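Local coordinates for N5-Carboxyaminoimidazole ribonucleotide synthetase (Staphylococcus aureus subsp. aureus, PDB 3ORQ), which catalyses the ATP-dependent conversion of 5-aminoimidazole ribonucleotide and bicarbonate to N5-carboxyaminoimidazole ribonucleotide, a step of purine biosynthesis, at residues 312-317 / 357-362; 38-43 / 51-56; 88-93 / 100-105; 110-115 / 151-156. One frame throughout, in Å; residues are numbered along the deposited sequence.

The four contacts sample successive parts of an ATP-grasp ligase. Contacts 2 and 3 both lie in the N-terminal preATP-grasp domain, their centres about 20 Å apart. Contact 2 pairs an outermost strand with its neighbour in the parallel sheet, and contact 3 packs helix 86-95 against the loop and first turn of helix 103-109. That second helix is followed, after Asp110, by helix 111-120 of contact 4, and the nearest atoms of contacts 3 and 4 are about 5 Å apart. Contact 4 alone touches ADP; the side chain of Ile105 in contact 3 is about 14 Å from the nucleotide. In contact 2, the side chain of Asp42 is about 7 Å from bound pyrophosphate. Contact 1 belongs to the C-terminal region, with its centre about 32 Å from that of contact 4.

Contact 1: residues 312-317 / 357-362; sequences PAVMMN and VLTNDV
Two antiparallel strands of the large sheet, 313-319 and 351-358, pair here in the C-terminal region of the chain. Val314 and Val357 form a hydrogen-bonded pair. Val314 N gives to Val357 O at 3.0 Å, and Val357 N gives to Val314 O at 2.9 Å. Ala313 and Leu358 are the adjoining non-hydrogen-bonded pair. On their face of the sheet the CB of Ala313 meets the CD2 branch of Leu358 at 4.0 Å. One further bond carries the pairing past the strand end: Thr359 N to Pro312 O, nearly straight at 169°, with the donor above the carbonyl plane. The chain then turns. Thr359 OG1 accepts from Asp361 N in an ST turn and also bonds to Thr365 OG1. Asp361 is the N-cap of helix 362-372, and its OD1 accepts from the backbone N of Gln364, capping the helix. On the other face, Val314 CG2 lies 4.0 Å from Thr359 CG2, a methyl held between the backbone N and the carbonyl carbon. Thr365 and Met369 of the helix also cover Val314. The two methyls of Val362 divide their contacts: CG1 faces Val314 CG2, whereas CG2 packs on Pro312 CB at 3.6 Å.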
loop_
_atom_site.group_PDB
_atom_site.type_symbol
_atom_site.label_atom_id
_atom_site.label_comp_id
_atom_site.label_asym_id
_atom_site.label_seq_id
_atom_site.Cartn_x
_atom_site.Cartn_y
_atom_site.Cartn_z
ATOM N N PRO A 312 -16.332 0.577 -7.260
ATOM C CA PRO A 312 -17.128 0.918 -6.095
ATOM C C PRO A 312 -16.774 -0.050 -4.988
ATOM O O PRO A 312 -16.137 -1.098 -5.273
ATOM C CB PRO A 312 -18.568 0.647 -6.534
ATOM C CG PRO A 312 -18.568 0.707 -8.051
ATOM C CD PRO A 312 -17.166 0.150 -8.415
ATOM N N ALA A 313 -17.184 0.271 -3.745
ATOM C CA ALA A 313 -16.637 -0.430 -2.602
ATOM C C ALA A 313 -17.529 -0.418 -1.381
ATOM O O ALA A 313 -18.312 0.493 -1.170
ATOM C CB ALA A 313 -15.229 0.126 -2.255
ATOM N N VAL A 314 -17.395 -1.459 -0.578
ATOM C CA VAL A 314 -18.158 -1.593 0.632
ATOM C C VAL A 314 -17.134 -1.936 1.682
ATOM O O VAL A 314 -16.473 -2.992 1.614
ATOM C CB VAL A 314 -19.167 -2.757 0.516
ATOM C CG1 VAL A 314 -19.893 -2.942 1.825
ATOM C CG2 VAL A 314 -20.171 -2.465 -0.559
HETATM N N MSE A 315 -16.948 -1.040 2.631
HETATM C CA MSE A 315 -15.914 -1.286 3.608
HETATM C C MSE A 315 -16.570 -1.555 4.961
HETATM O O MSE A 315 -17.497 -0.834 5.348
HETATM C CB MSE A 315 -15.031 -0.059 3.710
HETATM C CG MSE A 315 -13.936 -0.229 4.771
HETATM SE SE MSE A 315 -13.530 1.445 5.637
HETATM C CE MSE A 315 -13.621 0.746 7.405
HETATM N N MSE A 316 -16.099 -2.581 5.670
HETATM C CA MSE A 316 -16.640 -2.943 6.997
HETATM C C MSE A 316 -15.540 -2.759 8.019
HETATM O O MSE A 316 -14.415 -3.192 7.784
HETATM C CB MSE A 316 -17.094 -4.409 7.048
HETATM C CG MSE A 316 -18.011 -4.855 5.928
HETATM SE SE MSE A 316 -19.702 -3.907 5.945
HETATM C CE MSE A 316 -20.430 -4.571 7.616
ATOM N N ASN A 317 -15.841 -2.130 9.148
ATOM C CA ASN A 317 -14.895 -2.138 10.262
ATOM C C ASN A 317 -14.808 -3.529 10.839
ATOM O O ASN A 317 -15.735 -4.321 10.697
ATOM C CB ASN A 317 -15.340 -1.174 11.350
ATOM C CG ASN A 317 -14.580 0.130 11.305
ATOM O OD1 ASN A 317 -13.560 0.252 10.600
ATOM N ND2 ASN A 317 -15.073 1.122 12.039
ATOM N N VAL A 357 -14.325 -4.500 0.324
ATOM C CA VAL A 357 -14.820 -5.367 -0.712
ATOM C C VAL A 357 -15.093 -4.543 -1.964
ATOM O O VAL A 357 -16.010 -3.762 -2.016
ATOM C CB VAL A 357 -16.098 -6.075 -0.246
ATOM C CG1 VAL A 357 -16.455 -7.170 -1.179
ATOM C CG2 VAL A 357 -15.933 -6.628 1.214
ATOM N N LEU A 358 -14.292 -4.735 -2.986
ATOM C CA LEU A 358 -14.533 -4.044 -4.241
ATOM C C LEU A 358 -15.661 -4.755 -4.923
ATOM O O LEU A 358 -15.698 -5.977 -4.920
ATOM C CB LEU A 358 -13.282 -4.062 -5.117
ATOM C CG LEU A 358 -12.056 -3.340 -4.524
ATOM C CD1 LEU A 358 -10.861 -3.397 -5.501
ATOM C CD2 LEU A 358 -12.418 -1.883 -4.189
ATOM N N THR A 359 -16.596 -3.999 -5.490
ATOM C CA THR A 359 -17.806 -4.628 -6.052
ATOM C C THR A 359 -18.421 -3.802 -7.188
ATOM O O THR A 359 -18.392 -2.568 -7.151
ATOM C CB THR A 359 -18.865 -4.824 -4.943
ATOM O OG1 THR A 359 -20.016 -5.527 -5.446
ATOM C CG2 THR A 359 -19.293 -3.477 -4.376
ATOM N N ASN A 360 -18.990 -4.473 -8.185
ATOM C CA ASN A 360 -19.806 -3.755 -9.157
ATOM C C ASN A 360 -21.276 -3.666 -8.758
ATOM O O ASN A 360 -22.067 -2.922 -9.366
ATOM C CB ASN A 360 -19.702 -4.411 -10.525
ATOM C CG ASN A 360 -18.370 -4.193 -11.163
ATOM O OD1 ASN A 360 -17.798 -3.105 -11.082
ATOM N ND2 ASN A 360 -17.858 -5.234 -11.803
ATOM N N ASP A 361 -21.654 -4.444 -7.758
ATOM C CA ASP A 361 -23.026 -4.441 -7.308
ATOM C C ASP A 361 -23.072 -4.178 -5.815
ATOM O O ASP A 361 -23.210 -5.089 -4.989
ATOM C CB ASP A 361 -23.749 -5.736 -7.687
ATOM C CG ASP A 361 -25.271 -5.656 -7.433
ATOM O OD1 ASP A 361 -25.722 -4.782 -6.656
ATOM O OD2 ASP A 361 -26.019 -6.468 -8.019
ATOM N N VAL A 362 -22.986 -2.902 -5.485
ATOM C CA VAL A 362 -22.939 -2.444 -4.101
ATOM C C VAL A 362 -24.146 -2.925 -3.298
ATOM O O VAL A 362 -24.007 -3.394 -2.172
ATOM C CB VAL A 362 -22.831 -0.903 -4.059
ATOM C CG1 VAL A 362 -23.031 -0.428 -2.699
ATOM C CG2 VAL A 362 -21.419 -0.412 -4.613
#

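Contact 2: residues 38-43 / 51-56; sequences VVVLDP and YVAHEF
Strands 37-42 and 55-58 run parallel, with Val39 beside Glu55 and Val40 beside Phe56. Val38 O accepts from Glu55 N at 3.2 Å, with the donor in the carbonyl plane, and Val40 N gives to Glu55 O at 3.0 Å. A weak bond from His54 N also reaches Val38 O. The imidazole extends the pairing by one bond: Val38 N gives to His54 ND1 at 3.0 Å, tilted 35° from the ring plane. ND1 therefore acts as an acceptor here.

On one face of the sheet Val39 and Glu55 lie side by side and point the same way, with Val39 CG2 3.7 Å from Glu55 CB. The carboxylate end of Glu55 goes on to a salt bridge with Lys73. On the other face Val40 CG1 touches both Ala53 and Phe56. A chi1 of 60° puts it between the backbone N and the carbonyl carbon, where it meets Ala53 CB at 3.4 Å, a tight fit. Phe56 CD1 is 4.0 Å from Val40 CG1. The Phe56 ring also reaches Asp42, its CZ 3.7 Å from Asp42 O. The Asp42 carboxylate hydrogen-bonds to the Tyr61 hydroxyl and to the backbone N of Gly20 and Ser44.

In this Rossmann-like sheet, strand 55-58 is outermost within the chain, and strand 14-18 flanks strand 37-42. Helix 22-33 covers Val38 and Val52, helix 64-73 covers Val39, and Tyr51 of the second subunit meets the His54 ring.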
loop_
_atom_site.group_PDB
_atom_site.type_symbol
_atom_site.label_atom_id
_atom_site.label_comp_id
_atom_site.label_asym_id
_atom_site.label_seq_id
_atom_site.Cartn_x
_atom_site.Cartn_y
_atom_site.Cartn_z
ATOM N N VAL A 38 10.350 7.920 8.726
ATOM C CA VAL A 38 9.250 8.168 9.645
ATOM C C VAL A 38 9.718 8.027 11.077
ATOM O O VAL A 38 10.260 6.989 11.448
ATOM C CB VAL A 38 8.110 7.148 9.438
ATOM C CG1 VAL A 38 7.046 7.322 10.538
ATOM C CG2 VAL A 38 7.470 7.303 8.047
ATOM N N VAL A 39 9.467 9.066 11.882
ATOM C CA VAL A 39 9.620 8.989 13.340
ATOM C C VAL A 39 8.224 9.060 13.969
ATOM O O VAL A 39 7.432 9.945 13.651
ATOM C CB VAL A 39 10.490 10.153 13.873
ATOM C CG1 VAL A 39 10.566 10.098 15.367
ATOM C CG2 VAL A 39 11.902 10.022 13.320
ATOM N N VAL A 40 7.900 8.136 14.853
ATOM C CA VAL A 40 6.568 8.147 15.398
ATOM C C VAL A 40 6.622 8.247 16.948
ATOM O O VAL A 40 7.496 7.639 17.597
ATOM C CB VAL A 40 5.733 6.895 14.933
ATOM C CG1 VAL A 40 6.418 5.583 15.383
ATOM C CG2 VAL A 40 4.320 6.945 15.535
ATOM N N LEU A 41 5.692 9.028 17.508
ATOM C CA LEU A 41 5.592 9.242 18.958
ATOM C C LEU A 41 4.241 8.699 19.453
ATOM O O LEU A 41 3.168 9.049 18.938
ATOM C CB LEU A 41 5.738 10.736 19.310
ATOM C CG LEU A 41 5.841 11.096 20.801
ATOM C CD1 LEU A 41 6.666 12.380 21.062
ATOM C CD2 LEU A 41 4.471 11.185 21.448
ATOM N N ASP A 42 4.296 7.835 20.456
ATOM C CA ASP A 42 3.097 7.247 21.030
ATOM C C ASP A 42 3.497 6.759 22.431
ATOM O O ASP A 42 4.616 6.256 22.608
ATOM C CB ASP A 42 2.620 6.070 20.153
ATOM C CG ASP A 42 1.208 5.604 20.491
ATOM O OD1 ASP A 42 0.250 5.961 19.762
ATOM O OD2 ASP A 42 1.031 4.913 21.512
ATOM N N PRO A 43 2.586 6.856 23.413
ATOM C CA PRO A 43 2.855 6.332 24.774
ATOM C C PRO A 43 2.963 4.813 24.860
ATOM O O PRO A 43 3.557 4.277 25.802
ATOM C CB PRO A 43 1.630 6.823 25.591
ATOM C CG PRO A 43 0.529 7.067 24.526
ATOM C CD PRO A 43 1.295 7.584 23.332
ATOM N N TYR A 51 6.502 -0.540 14.117
ATOM C CA TYR A 51 7.428 -1.214 13.178
ATOM C C TYR A 51 7.283 -0.857 11.703
ATOM O O TYR A 51 7.758 -1.596 10.847
ATOM C CB TYR A 51 7.356 -2.731 13.401
ATOM C CG TYR A 51 7.686 -3.076 14.832
ATOM C CD1 TYR A 51 9.003 -3.148 15.260
ATOM C CD2 TYR A 51 6.676 -3.244 15.765
ATOM C CE1 TYR A 51 9.321 -3.452 16.606
ATOM C CE2 TYR A 51 6.960 -3.559 17.097
ATOM C CZ TYR A 51 8.282 -3.663 17.503
ATOM O OH TYR A 51 8.541 -3.932 18.809
ATOM N N VAL A 52 6.582 0.246 11.405
ATOM C CA VAL A 52 6.717 0.892 10.108
ATOM C C VAL A 52 7.284 2.336 10.245
ATOM O O VAL A 52 6.983 3.239 9.426
ATOM C CB VAL A 52 5.363 0.874 9.365
ATOM C CG1 VAL A 52 5.023 -0.536 8.931
ATOM C CG2 VAL A 52 4.250 1.450 10.215
ATOM N N ALA A 53 8.067 2.548 11.321
ATOM C CA ALA A 53 8.812 3.801 11.558
ATOM C C ALA A 53 10.307 3.536 11.623
ATOM O O ALA A 53 10.712 2.468 12.033
ATOM C CB ALA A 53 8.385 4.412 12.828
ATOM N N HIS A 54 11.122 4.490 11.187
ATOM C CA HIS A 54 12.565 4.415 11.358
ATOM C C HIS A 54 12.916 4.596 12.798
ATOM O O HIS A 54 13.845 3.988 13.288
ATOM C CB HIS A 54 13.266 5.502 10.529
ATOM C CG HIS A 54 13.195 5.242 9.059
ATOM N ND1 HIS A 54 12.043 5.437 8.345
ATOM C CD2 HIS A 54 14.093 4.736 8.185
ATOM C CE1 HIS A 54 12.237 5.090 7.079
ATOM N NE2 HIS A 54 13.473 4.669 6.954
ATOM N N GLU A 55 12.123 5.387 13.501
ATOM C CA GLU A 55 12.414 5.617 14.879
ATOM C C GLU A 55 11.119 5.700 15.680
ATOM O O GLU A 55 10.116 6.211 15.196
ATOM C CB GLU A 55 13.206 6.909 14.947
ATOM C CG GLU A 55 13.887 7.210 16.227
ATOM C CD GLU A 55 15.030 8.194 16.014
ATOM O OE1 GLU A 55 15.451 8.437 14.840
ATOM O OE2 GLU A 55 15.498 8.710 17.036
ATOM N N PHE A 56 11.143 5.178 16.900
ATOM C CA PHE A 56 9.986 5.189 17.762
ATOM C C PHE A 56 10.357 5.950 19.045
ATOM O O PHE A 56 11.367 5.637 19.686
ATOM C CB PHE A 56 9.539 3.753 18.064
ATOM C CG PHE A 56 8.517 3.660 19.147
ATOM C CD1 PHE A 56 7.316 4.303 19.027
ATOM C CD2 PHE A 56 8.773 2.936 20.317
ATOM C CE1 PHE A 56 6.372 4.243 20.069
ATOM C CE2 PHE A 56 7.821 2.870 21.365
ATOM C CZ PHE A 56 6.647 3.510 21.237
#

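Contact 3: residues 88-93 / 100-105; sequences QLKLLC and QGYQAI
Leu89 reaches from helix 86-95 to the start of helix 103-109, where Tyr102 occupies the N-cap position. Leu89 CG is anti to its backbone N (chi1 -178°), and the CD2 branch does most of the touching. CD2 lies 3.6 Å from Ile105 CG1, the two side chains crossing at about a right angle, and 3.8 Å from Gly101 O. Leu89 CG also packs on Tyr102 CB at 4.0 Å. Next comes Lys90, which lies alongside the Tyr102 side chain and points the same way. Its aliphatic chain follows one face of the ring. CB sits 3.9 Å from the ring centroid in a CH-pi contact, and CD is 3.7 Å from Tyr102 CZ. The chain bends at chi4 (-70°), and NZ forms a salt bridge with Glu94 of its own helix. One turn further on, Cys93 points its sulfur at the Gly101 backbone, with SG 3.6 Å from Gly101 C. The same sulfur lies near the plane of the Tyr102 ring, at its edge. Gly101 has a positive phi (70°), which favours glycine. No hydrogen bond joins the two segments. This packing of helix 86-95 in the preATP-grasp domain thus rests on apolar, sulfur and CH-pi contacts, while the lysine charge is paired within its own helix.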
loop_
_atom_site.group_PDB
_atom_site.type_symbol
_atom_site.label_atom_id
_atom_site.label_comp_id
_atom_site.label_asym_id
_atom_site.label_seq_id
_atom_site.Cartn_x
_atom_site.Cartn_y
_atom_site.Cartn_z
ATOM N N GLN A 88 0.419 22.931 23.608
ATOM C CA GLN A 88 1.696 22.288 23.328
ATOM C C GLN A 88 2.026 22.408 21.826
ATOM O O GLN A 88 3.165 22.659 21.441
ATOM C CB GLN A 88 1.670 20.810 23.743
ATOM C CG GLN A 88 2.100 20.546 25.184
ATOM C CD GLN A 88 3.459 21.154 25.520
ATOM O OE1 GLN A 88 4.485 20.742 24.986
ATOM N NE2 GLN A 88 3.463 22.147 26.407
ATOM N N LEU A 89 1.006 22.200 21.003
ATOM C CA LEU A 89 1.149 22.153 19.575
ATOM C C LEU A 89 1.486 23.563 19.033
ATOM O O LEU A 89 2.275 23.696 18.104
ATOM C CB LEU A 89 -0.140 21.612 18.971
ATOM C CG LEU A 89 -0.254 21.412 17.461
ATOM C CD1 LEU A 89 0.850 20.450 16.975
ATOM C CD2 LEU A 89 -1.645 20.877 17.094
ATOM N N LYS A 90 0.909 24.606 19.641
ATOM C CA LYS A 90 1.253 25.991 19.270
ATOM C C LYS A 90 2.749 26.259 19.487
ATOM O O LYS A 90 3.427 26.688 18.581
ATOM C CB LYS A 90 0.353 27.032 19.984
ATOM C CG LYS A 90 0.729 28.478 19.695
ATOM C CD LYS A 90 -0.268 29.478 20.272
ATOM C CE LYS A 90 0.190 30.952 20.036
ATOM N NZ LYS A 90 1.391 31.296 20.879
ATOM N N LEU A 91 3.256 25.955 20.676
ATOM C CA LEU A 91 4.692 25.988 20.923
ATOM C C LEU A 91 5.535 25.260 19.859
ATOM O O LEU A 91 6.561 25.755 19.460
ATOM C CB LEU A 91 5.011 25.371 22.276
ATOM C CG LEU A 91 4.608 26.209 23.480
ATOM C CD1 LEU A 91 5.346 25.660 24.707
ATOM C CD2 LEU A 91 4.873 27.735 23.255
ATOM N N LEU A 92 5.092 24.092 19.421
ATOM C CA LEU A 92 5.808 23.291 18.433
ATOM C C LEU A 92 5.746 23.893 17.021
ATOM O O LEU A 92 6.738 23.860 16.316
ATOM C CB LEU A 92 5.243 21.881 18.388
ATOM C CG LEU A 92 5.700 20.819 19.378
ATOM C CD1 LEU A 92 5.004 19.510 18.994
ATOM C CD2 LEU A 92 7.244 20.623 19.425
ATOM N N CYS A 93 4.590 24.446 16.633
ATOM C CA CYS A 93 4.419 25.082 15.332
ATOM C C CYS A 93 5.352 26.233 15.233
ATOM O O CYS A 93 5.823 26.551 14.145
ATOM C CB CYS A 93 3.016 25.665 15.162
ATOM S SG CYS A 93 1.812 24.443 14.977
ATOM N N GLN A 100 0.128 22.148 9.168
ATOM C CA GLN A 100 -1.232 21.996 9.712
ATOM C C GLN A 100 -1.600 22.999 10.802
ATOM O O GLN A 100 -2.798 23.229 11.054
ATOM C CB GLN A 100 -1.425 20.565 10.243
ATOM C CG GLN A 100 -1.679 19.546 9.166
ATOM C CD GLN A 100 -1.653 18.137 9.732
ATOM O OE1 GLN A 100 -0.601 17.643 10.157
ATOM N NE2 GLN A 100 -2.824 17.498 9.781
ATOM N N GLY A 101 -0.605 23.625 11.443
ATOM C CA GLY A 101 -0.897 24.697 12.443
ATOM C C GLY A 101 -1.531 24.087 13.682
ATOM O O GLY A 101 -1.475 22.854 13.869
ATOM N N TYR A 102 -2.099 24.914 14.551
ATOM C CA TYR A 102 -2.728 24.436 15.787
ATOM C C TYR A 102 -4.215 24.822 15.845
ATOM O O TYR A 102 -4.945 24.352 16.707
ATOM C CB TYR A 102 -1.997 24.975 17.035
ATOM C CG TYR A 102 -2.114 26.477 17.155
ATOM C CD1 TYR A 102 -1.300 27.318 16.379
ATOM C CD2 TYR A 102 -3.083 27.062 17.971
ATOM C CE1 TYR A 102 -1.406 28.696 16.448
ATOM C CE2 TYR A 102 -3.200 28.460 18.048
ATOM C CZ TYR A 102 -2.356 29.265 17.275
ATOM O OH TYR A 102 -2.455 30.642 17.328
ATOM N N GLN A 103 -4.659 25.654 14.922
ATOM C CA GLN A 103 -6.036 26.150 14.966
ATOM C C GLN A 103 -7.043 25.011 14.792
ATOM O O GLN A 103 -8.051 24.953 15.495
ATOM C CB GLN A 103 -6.266 27.238 13.897
ATOM C CG GLN A 103 -7.667 27.831 13.922
ATOM C CD GLN A 103 -8.028 28.566 12.635
ATOM O OE1 GLN A 103 -7.565 28.194 11.562
ATOM N NE2 GLN A 103 -8.895 29.587 12.734
ATOM N N ALA A 104 -6.791 24.141 13.815
ATOM C CA ALA A 104 -7.723 23.063 13.531
ATOM C C ALA A 104 -7.924 22.284 14.812
ATOM O O ALA A 104 -9.056 22.102 15.264
ATOM C CB ALA A 104 -7.195 22.157 12.420
ATOM N N ILE A 105 -6.816 21.857 15.417
ATOM C CA ILE A 105 -6.864 21.059 16.626
ATOM C C ILE A 105 -7.533 21.776 17.756
ATOM O O ILE A 105 -8.435 21.218 18.341
ATOM C CB ILE A 105 -5.476 20.616 17.096
ATOM C CG1 ILE A 105 -4.897 19.569 16.143
ATOM C CG2 ILE A 105 -5.556 20.081 18.523
ATOM C CD1 ILE A 105 -5.494 18.161 16.255
#

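Contact 4: residues 110-115 / 151-156; sequences DRLTEK and KTRFGG. With ADP (adenosine-5'-diphosphate), chain D.
Both carboxylate oxygens of Asp110 are gripped twice. Arg153 takes the group side-on in a salt bridge, its NE bonding to OD1 at 2.9 Å and its NH2 to OD2 at 3.0 Å. Both bonds are nearly straight; they come from the syn side but about 30° out of the carboxylate plane, which is turned 35° from the guanidinium. From the opposite face of the carboxylate, Leu112 N reaches OD1 and Thr113 OG1 reaches OD2. Asp110 is therefore the N-cap of helix 111-120 as well as an ion-pair partner. Leu112 CD2 lies over one face of the Arg153 guanidinium, 3.5 Å from NH2, and Glu182 pairs with NH1. Between the two backbones, Arg111 N gives to Arg153 O at 3.0 Å. The Arg111 chain runs extended from CG to NE toward the nucleotide. NE makes a weak bond to Thr152 O, and NH2 gives to O1B of ADP at 3.1 Å. Lys151 crosses Arg111 at about a right angle, its CD over one face of the guanidinium. Lys151 NZ bonds to ADP O1A at 2.9 Å and to ADP N7 at 3.2 Å. The contact gathers positive charge in this ATP-grasp pocket. The phosphates and Glu186, which pairs with both Lys115 and Lys151, probably offset repulsion among the like charges.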
loop_
_atom_site.group_PDB
_atom_site.type_symbol
_atom_site.label_atom_id
_atom_site.label_comp_id
_atom_site.label_asym_id
_atom_site.label_seq_id
_atom_site.Cartn_x
_atom_site.Cartn_y
_atom_site.Cartn_z
ATOM N N ASP A 110 -12.903 20.590 21.029
ATOM C CA ASP A 110 -14.000 20.888 21.922
ATOM C C ASP A 110 -15.297 21.076 21.113
ATOM O O ASP A 110 -15.396 22.003 20.320
ATOM C CB ASP A 110 -13.615 22.115 22.740
ATOM C CG ASP A 110 -14.790 22.805 23.354
ATOM O OD1 ASP A 110 -15.824 22.143 23.611
ATOM O OD2 ASP A 110 -14.664 24.027 23.583
ATOM N N ARG A 111 -16.262 20.176 21.323
ATOM C CA ARG A 111 -17.574 20.190 20.652
ATOM C C ARG A 111 -18.280 21.542 20.619
ATOM O O ARG A 111 -18.889 21.890 19.614
ATOM C CB ARG A 111 -18.524 19.176 21.293
ATOM C CG ARG A 111 -18.112 17.724 21.115
ATOM C CD ARG A 111 -19.312 16.841 21.264
ATOM N NE ARG A 111 -18.963 15.426 21.306
ATOM C CZ ARG A 111 -18.909 14.630 20.246
ATOM N NH1 ARG A 111 -19.147 15.118 19.045
ATOM N NH2 ARG A 111 -18.597 13.346 20.388
ATOM N N LEU A 112 -18.225 22.302 21.709
ATOM C CA LEU A 112 -18.860 23.631 21.726
ATOM C C LEU A 112 -18.183 24.570 20.738
ATOM O O LEU A 112 -18.850 25.276 19.978
ATOM C CB LEU A 112 -18.832 24.247 23.123
ATOM C CG LEU A 112 -19.381 25.670 23.276
ATOM C CD1 LEU A 112 -20.827 25.785 22.767
ATOM C CD2 LEU A 112 -19.283 26.143 24.732
ATOM N N THR A 113 -16.855 24.577 20.753
ATOM C CA THR A 113 -16.093 25.470 19.872
ATOM C C THR A 113 -16.287 25.042 18.423
ATOM O O THR A 113 -16.400 25.876 17.526
ATOM C CB THR A 113 -14.614 25.540 20.312
ATOM O OG1 THR A 113 -14.572 26.085 21.639
ATOM C CG2 THR A 113 -13.818 26.443 19.423
ATOM N N GLU A 114 -16.394 23.735 18.221
ATOM C CA GLU A 114 -16.637 23.155 16.905
ATOM C C GLU A 114 -17.992 23.582 16.342
ATOM O O GLU A 114 -18.092 23.990 15.178
ATOM C CB GLU A 114 -16.566 21.640 16.983
ATOM C CG GLU A 114 -16.932 20.906 15.704
ATOM C CD GLU A 114 -16.562 19.425 15.762
ATOM O OE1 GLU A 114 -16.738 18.785 16.822
ATOM O OE2 GLU A 114 -16.084 18.887 14.745
ATOM N N LYS A 115 -19.032 23.481 17.171
ATOM C CA LYS A 115 -20.372 23.891 16.769
ATOM C C LYS A 115 -20.438 25.387 16.506
ATOM O O LYS A 115 -20.958 25.788 15.472
ATOM C CB LYS A 115 -21.450 23.430 17.760
ATOM C CG LYS A 115 -21.782 21.946 17.636
ATOM C CD LYS A 115 -22.575 21.429 18.832
ATOM C CE LYS A 115 -22.497 19.889 18.906
ATOM N NZ LYS A 115 -22.952 19.266 17.633
ATOM N N LYS A 151 -23.907 15.509 24.715
ATOM C CA LYS A 151 -22.561 14.965 24.462
ATOM C C LYS A 151 -21.523 15.665 25.328
ATOM O O LYS A 151 -21.593 16.884 25.502
ATOM C CB LYS A 151 -22.150 15.098 22.980
ATOM C CG LYS A 151 -23.174 14.596 21.975
ATOM C CD LYS A 151 -22.806 14.963 20.526
ATOM C CE LYS A 151 -23.855 14.453 19.560
ATOM N NZ LYS A 151 -23.560 14.851 18.139
ATOM N N THR A 152 -20.563 14.903 25.862
ATOM C CA THR A 152 -19.392 15.512 26.498
ATOM C C THR A 152 -18.679 16.334 25.440
ATOM O O THR A 152 -18.679 15.983 24.251
ATOM C CB THR A 152 -18.413 14.484 27.200
ATOM O OG1 THR A 152 -17.541 13.856 26.255
ATOM C CG2 THR A 152 -19.175 13.417 27.941
ATOM N N ARG A 153 -18.091 17.443 25.848
ATOM C CA ARG A 153 -17.464 18.291 24.864
ATOM C C ARG A 153 -15.974 18.021 24.650
ATOM O O ARG A 153 -15.377 18.558 23.699
ATOM C CB ARG A 153 -17.770 19.770 25.108
ATOM C CG ARG A 153 -17.378 20.304 26.422
ATOM C CD ARG A 153 -18.035 21.662 26.629
ATOM N NE ARG A 153 -17.219 22.722 26.045
ATOM C CZ ARG A 153 -17.057 23.923 26.591
ATOM N NH1 ARG A 153 -17.666 24.207 27.737
ATOM N NH2 ARG A 153 -16.281 24.831 25.998
ATOM N N PHE A 154 -15.394 17.167 25.497
ATOM C CA PHE A 154 -13.964 16.881 25.407
ATOM C C PHE A 154 -13.539 15.456 25.078
ATOM O O PHE A 154 -12.752 15.252 24.148
ATOM C CB PHE A 154 -13.234 17.419 26.630
ATOM C CG PHE A 154 -13.094 18.908 26.613
ATOM C CD1 PHE A 154 -12.066 19.515 25.880
ATOM C CD2 PHE A 154 -14.009 19.711 27.295
ATOM C CE1 PHE A 154 -11.940 20.900 25.841
ATOM C CE2 PHE A 154 -13.895 21.100 27.261
ATOM C CZ PHE A 154 -12.857 21.696 26.531
ATOM N N GLY A 155 -14.028 14.474 25.824
ATOM C CA GLY A 155 -13.484 13.121 25.686
ATOM C C GLY A 155 -13.903 12.268 24.491
ATOM O O GLY A 155 -13.156 11.388 24.061
ATOM N N GLY A 156 -15.083 12.547 23.943
ATOM C CA GLY A 156 -15.849 11.567 23.173
ATOM C C GLY A 156 -15.261 10.996 21.905
ATOM O O GLY A 156 -14.766 11.729 21.061
HETATM P PB ADP D . -18.576 10.563 17.836
HETATM O O1B ADP D . -17.795 11.848 17.746
HETATM O O2B ADP D . -18.591 9.638 16.651
HETATM O O3B ADP D . -18.314 9.850 19.134
HETATM P PA ADP D . -20.977 11.775 16.906
HETATM O O1A ADP D . -21.364 13.115 17.480
HETATM O O2A ADP D . -20.278 11.733 15.571
HETATM O O3A ADP D . -20.123 10.967 18.019
HETATM O "O5'" ADP D . -22.261 10.817 16.797
HETATM C "C5'" ADP D . -22.134 9.429 16.541
HETATM C "C4'" ADP D . -23.422 8.933 15.906
HETATM O "O4'" ADP D . -24.559 9.186 16.771
HETATM C "C3'" ADP D . -23.738 9.627 14.578
HETATM O "O3'" ADP D . -23.128 9.012 13.437
HETATM C "C2'" ADP D . -25.254 9.522 14.517
HETATM O "O2'" ADP D . -25.644 8.325 13.868
HETATM C "C1'" ADP D . -25.705 9.521 15.973
HETATM N N9 ADP D . -26.067 10.930 16.243
HETATM C C8 ADP D . -25.245 11.855 16.784
HETATM N N7 ADP D . -25.844 13.068 16.869
HETATM C C5 ADP D . -27.098 12.895 16.378
HETATM C C6 ADP D . -28.280 13.777 16.193
HETATM N N6 ADP D . -28.198 15.086 16.556
HETATM N N1 ADP D . -29.385 13.224 15.639
HETATM C C2 ADP D . -29.443 11.922 15.270
HETATM N N3 ADP D . -28.407 11.059 15.408
HETATM C C4 ADP D . -27.237 11.495 15.953
#